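Local coordinates for N-acetyltransferase domain-containing protein (Xanthomonas campestris pv. campestris, PDB 2OZH) that is a putative GNAT-family acetyltransferase that probably transfers an acyl group, such as acetyl from acetyl-CoA, to an unidentified acceptor, at residues L18-L23 and D74-L78; I42-F48 and F59-I63. The contacts are given in a common frame with arbitrary orientation. Where two conformers were deposited one is given. Residue numbers count along the deposited sequence, not the author numbering.

Contact 1: L18-L23 and D74-L78. With EDO (1,2-ethanediol), chain E.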
loop_
_atom_site.group_PDB
_atom_site.type_symbol
_atom_site.label_atom_id
_atom_site.label_comp_id
_atom_site.label_asym_id
_atom_site.label_seq_id
_atom_site.Cartn_x
_atom_site.Cartn_y
_atom_site.Cartn_z
ATOM N N LEU A 18 7.155 -11.528 19.593
ATOM C CA LEU A 18 6.223 -12.563 19.138
ATOM C C LEU A 18 5.911 -12.420 17.653
ATOM O O LEU A 18 5.842 -13.422 16.919
ATOM C CB LEU A 18 4.915 -12.484 19.943
ATOM C CG LEU A 18 3.784 -13.394 19.464
ATOM C CD1 LEU A 18 4.018 -14.826 19.784
ATOM C CD2 LEU A 18 2.440 -12.913 19.990
ATOM N N ILE A 19 5.650 -11.197 17.202
ATOM C CA ILE A 19 5.311 -10.976 15.827
ATOM C C ILE A 19 6.497 -11.353 14.951
ATOM O O ILE A 19 6.340 -11.976 13.910
ATOM C CB ILE A 19 4.884 -9.503 15.605
ATOM C CG1 ILE A 19 3.594 -9.191 16.343
ATOM C CG2 ILE A 19 4.757 -9.195 14.116
ATOM C CD1 ILE A 19 3.391 -7.695 16.509
ATOM N N HIS A 20 7.685 -10.901 15.311
ATOM C CA HIS A 20 8.886 -11.237 14.576
ATOM C C HIS A 20 9.093 -12.740 14.474
ATOM O O HIS A 20 9.332 -13.274 13.383
ATOM C CB HIS A 20 10.093 -10.578 15.245
ATOM C CG HIS A 20 11.421 -10.953 14.669
ATOM N ND1 HIS A 20 12.529 -11.103 15.477
ATOM C CD2 HIS A 20 11.821 -11.204 13.403
ATOM C CE1 HIS A 20 13.558 -11.456 14.710
ATOM N NE2 HIS A 20 13.165 -11.490 13.446
ATOM N N ARG A 21 9.029 -13.446 15.587
ATOM C CA ARG A 21 9.232 -14.897 15.549
ATOM C C ARG A 21 8.195 -15.571 14.672
ATOM O O ARG A 21 8.504 -16.454 13.882
ATOM C CB ARG A 21 9.191 -15.468 16.980
ATOM C CG ARG A 21 10.365 -15.026 17.859
ATOM C CD ARG A 21 10.075 -15.172 19.437
ATOM N NE ARG A 21 11.094 -14.394 20.134
ATOM C CZ ARG A 21 10.916 -13.428 20.988
ATOM N NH1 ARG A 21 9.704 -13.130 21.488
ATOM N NH2 ARG A 21 11.963 -12.708 21.340
ATOM N N THR A 22 6.941 -15.160 14.831
ATOM C CA THR A 22 5.834 -15.759 14.078
ATOM C C THR A 22 6.009 -15.542 12.595
ATOM O O THR A 22 5.929 -16.484 11.791
ATOM C CB THR A 22 4.496 -15.212 14.565
ATOM O OG1 THR A 22 4.269 -15.598 15.933
ATOM C CG2 THR A 22 3.340 -15.713 13.687
ATOM N N LEU A 23 6.241 -14.298 12.211
ATOM C CA LEU A 23 6.387 -13.985 10.787
ATOM C C LEU A 23 7.613 -14.673 10.204
ATOM O O LEU A 23 7.568 -15.261 9.113
ATOM C CB LEU A 23 6.457 -12.468 10.565
ATOM C CG LEU A 23 5.175 -11.692 10.870
ATOM C CD1 LEU A 23 5.382 -10.246 10.578
ATOM C CD2 LEU A 23 3.982 -12.224 10.074
ATOM N N ASP A 74 0.108 -9.771 6.807
ATOM C CA ASP A 74 0.628 -10.253 8.089
ATOM C C ASP A 74 -0.459 -10.774 9.030
ATOM O O ASP A 74 -0.266 -10.804 10.232
ATOM C CB ASP A 74 1.491 -9.205 8.783
ATOM C CG ASP A 74 2.803 -8.927 8.063
ATOM O OD1 ASP A 74 3.272 -9.756 7.272
ATOM O OD2 ASP A 74 3.417 -7.896 8.408
ATOM N N VAL A 75 -1.569 -11.248 8.510
ATOM C CA VAL A 75 -2.662 -11.732 9.356
ATOM C C VAL A 75 -2.303 -13.063 9.945
ATOM O O VAL A 75 -1.920 -14.022 9.228
ATOM C CB VAL A 75 -3.977 -11.833 8.555
ATOM C CG1 VAL A 75 -5.087 -12.463 9.404
ATOM C CG2 VAL A 75 -4.409 -10.463 8.041
ATOM N N PHE A 76 -2.414 -13.180 11.277
ATOM C CA PHE A 76 -2.250 -14.461 11.900
ATOM C C PHE A 76 -3.010 -14.520 13.230
ATOM O O PHE A 76 -3.265 -13.510 13.873
ATOM C CB PHE A 76 -0.764 -14.830 12.112
ATOM C CG PHE A 76 -0.017 -14.013 13.162
ATOM C CD1 PHE A 76 -0.173 -14.275 14.508
ATOM C CD2 PHE A 76 0.906 -13.053 12.801
ATOM C CE1 PHE A 76 0.559 -13.579 15.494
ATOM C CE2 PHE A 76 1.618 -12.355 13.757
ATOM C CZ PHE A 76 1.439 -12.595 15.082
ATOM N N VAL A 77 -3.305 -15.768 13.613
ATOM C CA VAL A 77 -3.781 -16.139 14.947
ATOM C C VAL A 77 -2.903 -17.281 15.410
ATOM O O VAL A 77 -2.672 -18.209 14.645
ATOM C CB VAL A 77 -5.260 -16.555 14.923
ATOM C CG1 VAL A 77 -5.699 -17.055 16.276
ATOM C CG2 VAL A 77 -6.132 -15.396 14.469
ATOM N N LEU A 78 -2.415 -17.233 16.654
ATOM C CA LEU A 78 -1.580 -18.312 17.164
ATOM C C LEU A 78 -2.371 -19.601 17.195
ATOM O O LEU A 78 -3.584 -19.596 17.458
ATOM C CB LEU A 78 -1.015 -17.968 18.523
ATOM C CG LEU A 78 -0.048 -16.778 18.527
ATOM C CD1 LEU A 78 0.428 -16.570 19.949
ATOM C CD2 LEU A 78 1.122 -16.984 17.552
HETATM C C1 EDO E . -3.674 -11.283 4.924
HETATM O O1 EDO E . -2.364 -11.432 5.505
HETATM C C2 EDO E . -3.639 -11.471 3.435
HETATM O O2 EDO E . -3.386 -12.836 3.089
#

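Contact 2: I42-F48 and F59-I63. With EDO (1,2-ethanediol), chain G.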
loop_
_atom_site.group_PDB
_atom_site.type_symbol
_atom_site.label_atom_id
_atom_site.label_comp_id
_atom_site.label_asym_id
_atom_site.label_seq_id
_atom_site.Cartn_x
_atom_site.Cartn_y
_atom_site.Cartn_z
ATOM N N ILE A 42 6.003 -2.005 11.261
ATOM C CA ILE A 42 4.977 -1.699 12.238
ATOM C C ILE A 42 4.878 -0.202 12.491
ATOM O O ILE A 42 3.770 0.345 12.569
ATOM C CB ILE A 42 5.256 -2.533 13.524
ATOM C CG1 ILE A 42 4.831 -3.986 13.274
ATOM C CG2 ILE A 42 4.574 -1.939 14.746
ATOM C CD1 ILE A 42 5.247 -4.968 14.355
ATOM N N ASP A 43 6.041 0.453 12.586
ATOM C CA ASP A 43 6.080 1.881 12.864
ATOM C C ASP A 43 5.358 2.683 11.782
ATOM O O ASP A 43 4.815 3.759 12.059
ATOM C CB ASP A 43 7.507 2.369 12.961
ATOM C CG ASP A 43 8.238 1.899 14.210
ATOM O OD1 ASP A 43 7.624 1.399 15.149
ATOM O OD2 ASP A 43 9.478 2.091 14.222
ATOM N N HIS A 44 5.281 2.148 10.573
ATOM C CA HIS A 44 4.687 2.870 9.435
ATOM C C HIS A 44 3.413 2.260 8.910
ATOM O O HIS A 44 2.983 2.533 7.785
ATOM C CB HIS A 44 5.733 3.017 8.326
ATOM C CG HIS A 44 6.884 3.842 8.743
ATOM N ND1 HIS A 44 6.816 5.215 8.799
ATOM C CD2 HIS A 44 8.114 3.484 9.188
ATOM C CE1 HIS A 44 7.980 5.667 9.238
ATOM N NE2 HIS A 44 8.777 4.646 9.491
ATOM N N SER A 45 2.764 1.453 9.734
ATOM C CA SER A 45 1.518 0.810 9.400
ATOM C C SER A 45 0.476 1.047 10.455
ATOM O O SER A 45 0.800 1.401 11.593
ATOM C CB SER A 45 1.722 -0.716 9.306
ATOM O OG SER A 45 2.699 -1.037 8.327
ATOM N N LEU A 46 -0.779 0.792 10.091
ATOM C CA LEU A 46 -1.884 0.720 11.024
ATOM C C LEU A 46 -2.053 -0.736 11.401
ATOM O O LEU A 46 -2.408 -1.586 10.594
ATOM C CB LEU A 46 -3.171 1.267 10.411
ATOM C CG LEU A 46 -4.416 1.229 11.298
ATOM C CD1 LEU A 46 -4.241 2.029 12.548
ATOM C CD2 LEU A 46 -5.610 1.778 10.514
ATOM N N CYS A 47 -1.677 -1.047 12.637
ATOM C CA CYS A 47 -1.588 -2.418 13.100
ATOM C C CYS A 47 -2.716 -2.722 14.062
ATOM O O CYS A 47 -3.105 -1.872 14.874
ATOM C CB CYS A 47 -0.267 -2.690 13.802
ATOM S SG CYS A 47 1.190 -2.424 12.769
ATOM N N PHE A 48 -3.233 -3.943 13.958
ATOM C CA PHE A 48 -4.340 -4.444 14.796
ATOM C C PHE A 48 -3.793 -5.620 15.593
ATOM O O PHE A 48 -3.436 -6.656 15.031
ATOM C CB PHE A 48 -5.519 -4.891 13.915
ATOM C CG PHE A 48 -6.131 -3.751 13.148
ATOM C CD1 PHE A 48 -5.519 -3.251 12.025
ATOM C CD2 PHE A 48 -7.324 -3.152 13.560
ATOM C CE1 PHE A 48 -6.067 -2.179 11.337
ATOM C CE2 PHE A 48 -7.862 -2.083 12.890
ATOM C CZ PHE A 48 -7.237 -1.598 11.777
ATOM N N PHE A 59 -2.863 -10.877 15.047
ATOM C CA PHE A 59 -2.319 -9.681 14.429
ATOM C C PHE A 59 -2.875 -9.520 13.028
ATOM O O PHE A 59 -3.167 -10.498 12.351
ATOM C CB PHE A 59 -0.796 -9.866 14.296
ATOM C CG PHE A 59 -0.007 -8.636 13.857
ATOM C CD1 PHE A 59 -0.026 -7.469 14.598
ATOM C CD2 PHE A 59 0.761 -8.663 12.712
ATOM C CE1 PHE A 59 0.724 -6.366 14.211
ATOM C CE2 PHE A 59 1.512 -7.602 12.342
ATOM C CZ PHE A 59 1.532 -6.458 13.083
ATOM N N ALA A 60 -2.992 -8.266 12.615
ATOM C CA ALA A 60 -3.246 -7.912 11.216
ATOM C C ALA A 60 -2.639 -6.563 10.984
ATOM O O ALA A 60 -2.583 -5.742 11.888
ATOM C CB ALA A 60 -4.767 -7.863 10.935
ATOM N N ARG A 61 -2.170 -6.317 9.772
ATOM C CA ARG A 61 -1.435 -5.104 9.480
ATOM C C ARG A 61 -1.914 -4.465 8.181
ATOM O O ARG A 61 -2.083 -5.162 7.187
ATOM C CB ARG A 61 0.069 -5.375 9.404
ATOM C CG ARG A 61 0.901 -4.100 9.290
ATOM C CD ARG A 61 2.363 -4.355 9.579
ATOM N NE ARG A 61 3.013 -5.210 8.603
ATOM C CZ ARG A 61 3.646 -4.768 7.526
ATOM N NH1 ARG A 61 3.622 -3.486 7.199
ATOM N NH2 ARG A 61 4.325 -5.608 6.782
ATOM N N VAL A 62 -2.148 -3.168 8.230
ATOM C CA VAL A 62 -2.638 -2.422 7.083
ATOM C C VAL A 62 -1.656 -1.305 6.719
ATOM O O VAL A 62 -1.251 -0.523 7.571
ATOM C CB VAL A 62 -4.044 -1.856 7.363
ATOM C CG1 VAL A 62 -4.539 -0.997 6.188
ATOM C CG2 VAL A 62 -5.022 -2.968 7.659
ATOM N N ILE A 63 -1.288 -1.208 5.444
ATOM C CA ILE A 63 -0.493 -0.109 4.930
ATOM C C ILE A 63 -1.479 0.737 4.103
ATOM O O ILE A 63 -2.095 0.223 3.181
ATOM C CB ILE A 63 0.642 -0.606 4.047
ATOM C CG1 ILE A 63 1.531 -1.572 4.839
ATOM C CG2 ILE A 63 1.458 0.565 3.539
ATOM C CD1 ILE A 63 2.569 -2.268 3.983
HETATM C C1 EDO G . 11.748 6.831 7.569
HETATM O O1 EDO G . 10.404 7.321 7.546
HETATM C C2 EDO G . 11.724 5.338 7.279
HETATM O O2 EDO G . 11.963 4.606 8.480
#

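Contact 1: L18-L23 and D74-L78
This is helix-on-sheet packing of the GNAT fold: residues 18-23 of helix 16-26 lie across the end of strand 69-77, with segment axes 10.4 Å apart and 97° between their directions, so nearly perpendicular. The interface has no hydrogen bond between its segments and depends on apolar and CH-pi contacts. F76, with 86 Å² covered, is its centre. T22 CG2 sits 3.6 Å from the centroid of the F76 ring and 5° off its normal, a CH-pi contact squarely over the face. I19 CG1 meets the ring edge at F76 CZ (4.2 Å), and L23 CD2 approaches F76 CD2 obliquely at 4.2 Å. Farther along, L18 CD1 reaches L78 CD1 at 4.0 Å. Polar groups are satisfied without crossing the interface: T22 OG1 donates to L18 O within the helix (2.9 Å), consistent with the rotamer that places the methyl over the ring, while D74 forms a salt bridge with R61 and a hydrogen bond with W29. D74 has left-handed backbone angles (61/27°), consistent with the bulge common in this strand of GNAT enzymes. V75 points its side chain away from the helix, and its backbone V75 N donates to ethanediol O1 at 3.1 Å, with an N-H...O angle of 166°.

Contact 2: I42-F48 and F59-I63
F48, V62 and F59 have the most surface buried where strands 46-52 and 55-64 form an antiparallel beta hairpin; the short strand axes run 4.7 Å apart at 165°. F48 (82 Å²) forms a hydrogen-bonded pair with A60: F48 N to A60 O is 2.8 Å and A60 N to F48 O is 2.9 Å. Its ring leans diagonally along the sheet, F48 CE1 lying 3.9 Å from V62 CG2, and both side chains pack under helix 86-96. V62 (65 Å²) makes the next such pair, with L46, through two 2.9 Å bonds, V62 N to L46 O and L46 N to V62 O. F59 (54 Å²) serves the opposite face: F59 CE1 is 3.8 Å from C47 CB, and F59 CZ is 4.1 Å from I42 CG1 on the preceding helix. C47 SG lies 5.2 Å from the F59 centroid, an oblique sulfur-aromatic contact. From that face R61 NH1 donates to S45 OG (2.8 Å), in the turn before the strand; S45 OG also bonds A41 O. Thus L46, F48, A60 and V62 form a wholly apolar face, while the other combines apolar packing of F59, C47 and I42 with one buried arginine, its charge met by carboxylates of D74 and of D65 of the second subunit.

Contacts 1 and 2, with centres 12 Å apart, meet on neighbouring strands of one sheet. The polar junction is a salt bridge, D74 OD2 to R61 NE at 2.7 Å, and the backbone junction is F76 O to F59 N, a probable hydrogen bond of 2.9 Å. The apolar cores also join, since I19 CD1 lies 3.8 Å from F59 CE1; the helix of contact 1 therefore packs over both strands. Past D74, the ethanediol bound by V75, probably from the crystallisation liquor, also bonds A109 O. It thus bridges strands 69-77 and 105-109, where GNAT enzymes generally hold the acetyl end of acetyl-CoA; this chain may do the same. R61, conversely, reaches the second subunit, linking contact 1 indirectly to the dimer interface.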